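Side-chain contacts in dimethyl-sulfide monooxygenase (Hyphomicrobium sulfonivorans, PDB 6AK1), which oxidises dimethyl sulfide with oxygen and NADH to methanethiol and formaldehyde, using FMN, as the large subunit of a two-component monooxygenase: residues T282-D287 / A294-Y299; R362-G365 / P369-V372. All coordinates share one frame; numbering follows the deposited sequence.

Contact 1. Residues T282-D287 / A294-Y299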
loop_
_atom_site.group_PDB
_atom_site.type_symbol
_atom_site.label_atom_id
_atom_site.label_comp_id
_atom_site.label_asym_id
_atom_site.label_seq_id
_atom_site.Cartn_x
_atom_site.Cartn_y
_atom_site.Cartn_z
ATOM N N THR A 282 4.697 8.019 11.632
ATOM C CA THR A 282 5.513 9.162 11.237
ATOM C C THR A 282 6.585 9.386 12.293
ATOM O O THR A 282 6.270 9.576 13.473
ATOM C CB THR A 282 4.656 10.418 11.085
ATOM O OG1 THR A 282 3.586 10.149 10.170
ATOM C CG2 THR A 282 5.512 11.590 10.585
ATOM N N VAL A 283 7.841 9.397 11.869
ATOM C CA VAL A 283 8.982 9.546 12.757
ATOM C C VAL A 283 9.639 10.892 12.475
ATOM O O VAL A 283 10.079 11.151 11.347
ATOM C CB VAL A 283 9.983 8.395 12.580
ATOM C CG1 VAL A 283 11.235 8.625 13.444
ATOM C CG2 VAL A 283 9.320 7.071 12.914
ATOM N N ILE A 284 9.698 11.747 13.494
ATOM C CA ILE A 284 10.507 12.962 13.472
ATOM C C ILE A 284 11.677 12.730 14.416
ATOM O O ILE A 284 11.475 12.505 15.620
ATOM C CB ILE A 284 9.711 14.209 13.899
ATOM C CG1 ILE A 284 8.331 14.279 13.222
ATOM C CG2 ILE A 284 10.535 15.491 13.648
ATOM C CD1 ILE A 284 8.362 14.755 11.790
ATOM N N THR A 285 12.901 12.797 13.895
ATOM C CA THR A 285 14.049 12.474 14.733
ATOM C C THR A 285 15.188 13.459 14.466
ATOM O O THR A 285 15.036 14.452 13.741
ATOM C CB THR A 285 14.478 11.012 14.527
ATOM O OG1 THR A 285 15.628 10.737 15.337
ATOM C CG2 THR A 285 14.826 10.751 13.079
ATOM N N GLY A 286 16.334 13.150 15.071
ATOM C CA GLY A 286 17.498 14.016 15.084
ATOM C C GLY A 286 18.510 13.479 16.082
ATOM O O GLY A 286 18.354 12.375 16.614
ATOM N N ASP A 287 19.550 14.279 16.339
ATOM C CA ASP A 287 20.650 13.783 17.163
ATOM C C ASP A 287 20.269 13.619 18.632
ATOM O O ASP A 287 20.899 12.823 19.330
ATOM C CB ASP A 287 21.861 14.703 17.063
ATOM C CG ASP A 287 23.166 13.962 17.330
ATOM O OD1 ASP A 287 23.225 12.748 17.042
ATOM O OD2 ASP A 287 24.124 14.581 17.829
ATOM N N ALA A 294 12.501 20.169 18.568
ATOM C CA ALA A 294 12.538 21.466 17.891
ATOM C C ALA A 294 12.226 21.334 16.403
ATOM O O ALA A 294 11.611 22.235 15.820
ATOM C CB ALA A 294 13.895 22.143 18.095
ATOM N N LYS A 295 12.657 20.237 15.766
ATOM C CA LYS A 295 12.288 19.993 14.371
ATOM C C LYS A 295 10.780 19.806 14.235
ATOM O O LYS A 295 10.146 20.368 13.332
ATOM C CB LYS A 295 13.040 18.765 13.846
ATOM C CG LYS A 295 12.669 18.357 12.434
ATOM C CD LYS A 295 13.514 17.163 11.956
ATOM C CE LYS A 295 15.010 17.512 11.921
ATOM N NZ LYS A 295 15.846 16.295 11.714
ATOM N N TYR A 296 10.187 19.043 15.153
ATOM C CA TYR A 296 8.738 18.859 15.176
ATOM C C TYR A 296 7.996 20.194 15.255
ATOM O O TYR A 296 7.056 20.445 14.492
ATOM C CB TYR A 296 8.373 17.960 16.361
ATOM C CG TYR A 296 6.897 17.711 16.541
ATOM C CD1 TYR A 296 6.190 16.924 15.631
ATOM C CD2 TYR A 296 6.207 18.244 17.627
ATOM C CE1 TYR A 296 4.828 16.679 15.793
ATOM C CE2 TYR A 296 4.841 18.006 17.798
ATOM C CZ TYR A 296 4.165 17.219 16.879
ATOM O OH TYR A 296 2.823 16.977 17.035
ATOM N N GLN A 297 8.405 21.069 16.178
ATOM C CA GLN A 297 7.726 22.350 16.323
ATOM C C GLN A 297 7.960 23.228 15.103
ATOM O O GLN A 297 7.071 23.984 14.696
ATOM C CB GLN A 297 8.198 23.053 17.601
ATOM C CG GLN A 297 7.928 22.238 18.888
ATOM C CD GLN A 297 6.448 22.131 19.218
ATOM O OE1 GLN A 297 5.625 22.884 18.689
ATOM N NE2 GLN A 297 6.099 21.175 20.072
ATOM N N GLU A 298 9.149 23.133 14.509
ATOM C CA GLU A 298 9.446 23.883 13.293
ATOM C C GLU A 298 8.519 23.462 12.156
ATOM O O GLU A 298 7.948 24.303 11.460
ATOM C CB GLU A 298 10.921 23.679 12.919
ATOM C CG GLU A 298 11.470 24.677 11.914
ATOM C CD GLU A 298 12.918 24.374 11.529
ATOM O OE1 GLU A 298 13.837 24.949 12.164
ATOM O OE2 GLU A 298 13.131 23.553 10.596
ATOM N N TYR A 299 8.331 22.157 11.978
ATOM C CA TYR A 299 7.354 21.681 11.007
ATOM C C TYR A 299 5.960 22.197 11.331
ATOM O O TYR A 299 5.259 22.722 10.453
ATOM C CB TYR A 299 7.374 20.152 10.954
ATOM C CG TYR A 299 8.686 19.596 10.430
ATOM C CD1 TYR A 299 9.619 20.423 9.814
ATOM C CD2 TYR A 299 8.990 18.250 10.544
ATOM C CE1 TYR A 299 10.823 19.920 9.339
ATOM C CE2 TYR A 299 10.184 17.741 10.067
ATOM C CZ TYR A 299 11.096 18.572 9.469
ATOM O OH TYR A 299 12.296 18.054 9.011
#
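Ile284 packs against Lys295, Tyr296 and Tyr299 in a buried strand-to-helix contact, where the C-terminal end of strand 276-284 meets helix 289-300. The two branches of Ile284 go different ways: CG2 to the lysine, CG1 and CD1 to the two tyrosines. Ile284 CG2 lies against the aliphatic part of the lysine, 3.8 Å from Lys295 CG. Because chi1 of -46° sets CG1 beside the backbone N, this branch runs toward the tyrosines. Ile284 CG1 comes to the edge of the Tyr296 ring, 4.2 Å from Tyr296 CD1. Ile284 CD1 lies in the plane of the Tyr299 ring at its edge, 3.8 Å from Tyr299 CD2. The strand belongs to the parallel sheet of the luciferase-like TIM barrel, and the helix covers this strand end directly after the connecting loop. Beyond the isoleucine, the lysine chain bends at chi3 and carries its ammonium to the backbone of that loop. NZ of Lys295 donates to Thr285 O over 2.9 Å. The C=O...N angle is 154°, with the nitrogen tilted 17° from the carbonyl plane. The same NZ forms a salt bridge with Asp407 of helix 403-418, while Thr285 OG1 hydrogen-bonds to Gly373 O.

Contact 2. Residues R362-G365 / P369-V372; sequences RCIG and PVLV
Val370 reaches back from the start of strand 370-372 to the segment Arg362-Gly365, in the loop after helix 355-362. In the TIM-barrel fold of this luciferase-like monooxygenase, the short strand pairs in parallel with strand 276-284, so this is the loop from helix to strand in the connection between parallel neighbours 276-284 and 370-372. The CB of Val370 points toward the loop and its two methyls divide there. Val370 CG1, anti to the backbone N (chi1 180°), lies on the Ile364 side, 4.3 Å from Ile364 CG2, in a loose apolar contact. CG2, beside the backbone N, makes the closer approaches: Val370 CG2 is 3.4 Å from Ile364 O and 3.7 Å from Gly365 CA, lying against the carbonyl of Ile364 and the CA of Gly365, which has no side chain. Gly365 has a positive phi (108°).

Arg362 comes to CG2 of Val370 from another direction. Bends at chi2 and chi3 fold its chain back, and the guanidinium meets the methyl obliquely, with Arg362 NH1 3.9 Å from Val370 CG2. Ile364 O lies over one face of the Arg362 guanidinium, 3.7 Å above its plane and offset toward the rim, so the methyl, the carbonyl and the cationic group are gathered at one place. NH2 of Arg362 also makes weak hydrogen bonds to Gly366 O and Gly368 O, which tie the arginine to the residues between the two segments. No direct hydrogen bond joins 362-365 to 369-372. A water bridges the two segments instead, donating to both backbone carbonyls, at 2.9 Å from Gly365 O and 2.9 Å from Pro369 O.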
loop_
_atom_site.group_PDB
_atom_site.type_symbol
_atom_site.label_atom_id
_atom_site.label_comp_id
_atom_site.label_asym_id
_atom_site.label_seq_id
_atom_site.Cartn_x
_atom_site.Cartn_y
_atom_site.Cartn_z
ATOM N N ARG A 362 -2.312 17.696 14.886
ATOM C CA ARG A 362 -2.561 16.593 13.961
ATOM C C ARG A 362 -2.222 16.942 12.512
ATOM O O ARG A 362 -2.240 16.048 11.659
ATOM C CB ARG A 362 -4.020 16.126 14.077
ATOM C CG ARG A 362 -4.434 15.645 15.492
ATOM C CD ARG A 362 -3.396 14.707 16.131
ATOM N NE ARG A 362 -3.061 13.605 15.240
ATOM C CZ ARG A 362 -1.935 12.902 15.298
ATOM N NH1 ARG A 362 -1.036 13.184 16.226
ATOM N NH2 ARG A 362 -1.710 11.926 14.418
ATOM N N CYS A 363 -1.880 18.198 12.214
ATOM C CA CYS A 363 -1.381 18.526 10.881
ATOM C C CYS A 363 -0.143 17.724 10.500
ATOM O O CYS A 363 0.234 17.735 9.326
ATOM C CB CYS A 363 -1.075 20.018 10.771
ATOM S SG CYS A 363 -2.552 21.031 10.601
ATOM N N ILE A 364 0.505 17.059 11.456
ATOM C CA ILE A 364 1.517 16.038 11.190
ATOM C C ILE A 364 0.983 14.703 11.685
ATOM O O ILE A 364 0.612 14.574 12.859
ATOM C CB ILE A 364 2.849 16.349 11.890
ATOM C CG1 ILE A 364 3.498 17.598 11.294
ATOM C CG2 ILE A 364 3.777 15.137 11.798
ATOM C CD1 ILE A 364 4.753 18.001 12.015
ATOM N N GLY A 365 0.962 13.710 10.807
ATOM C CA GLY A 365 0.641 12.347 11.185
ATOM C C GLY A 365 -0.715 11.871 10.714
ATOM O O GLY A 365 -0.944 10.659 10.659
ATOM N N PRO A 369 -0.083 7.445 14.459
ATOM C CA PRO A 369 0.781 7.927 15.539
ATOM C C PRO A 369 2.001 8.670 15.010
ATOM O O PRO A 369 2.492 8.425 13.903
ATOM C CB PRO A 369 1.179 6.642 16.280
ATOM C CG PRO A 369 1.014 5.548 15.248
ATOM C CD PRO A 369 -0.081 5.978 14.333
ATOM N N VAL A 370 2.481 9.604 15.825
ATOM C CA VAL A 370 3.678 10.386 15.542
ATOM C C VAL A 370 4.697 10.087 16.633
ATOM O O VAL A 370 4.369 10.129 17.826
ATOM C CB VAL A 370 3.360 11.890 15.482
ATOM C CG1 VAL A 370 4.615 12.698 15.191
ATOM C CG2 VAL A 370 2.288 12.140 14.451
ATOM N N LEU A 371 5.921 9.781 16.232
ATOM C CA LEU A 371 6.973 9.394 17.163
ATOM C C LEU A 371 8.109 10.400 17.038
ATOM O O LEU A 371 8.750 10.492 15.984
ATOM C CB LEU A 371 7.440 7.965 16.883
ATOM C CG LEU A 371 8.732 7.470 17.527
ATOM C CD1 LEU A 371 8.713 7.662 19.066
ATOM C CD2 LEU A 371 8.978 6.008 17.151
ATOM N N VAL A 372 8.350 11.156 18.107
ATOM C CA VAL A 372 9.346 12.224 18.135
ATOM C C VAL A 372 10.394 11.874 19.186
ATOM O O VAL A 372 10.045 11.549 20.324
ATOM C CB VAL A 372 8.694 13.586 18.444
ATOM C CG1 VAL A 372 9.734 14.682 18.539
ATOM C CG2 VAL A 372 7.634 13.926 17.401
HETATM O O HOH W 1 1.333 9.080 11.375
#

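How the contacts relate
Along the chain the contacts come in series. Contact 1 closes the short connection from strand 276-284 into helix 289-300; the chain then passes through helices 305-316, 335-344 and 355-362 before contact 2 closes the short loop into strand 370-372. Neither encloses or crosses the other, yet their centres lie about 10 Å apart because the two strands are parallel neighbours. Leu371 bonds to strand 276-284 through both its N and its O: Thr282 O is 2.8 Å from Leu371 N, and Ile284 N is 2.9 Å from Leu371 O, both probable hydrogen bonds. Side chains join them too, Tyr299 packing on Ile364 and Tyr296 on Val372, so helix 289-300 touches both the loop and its strand.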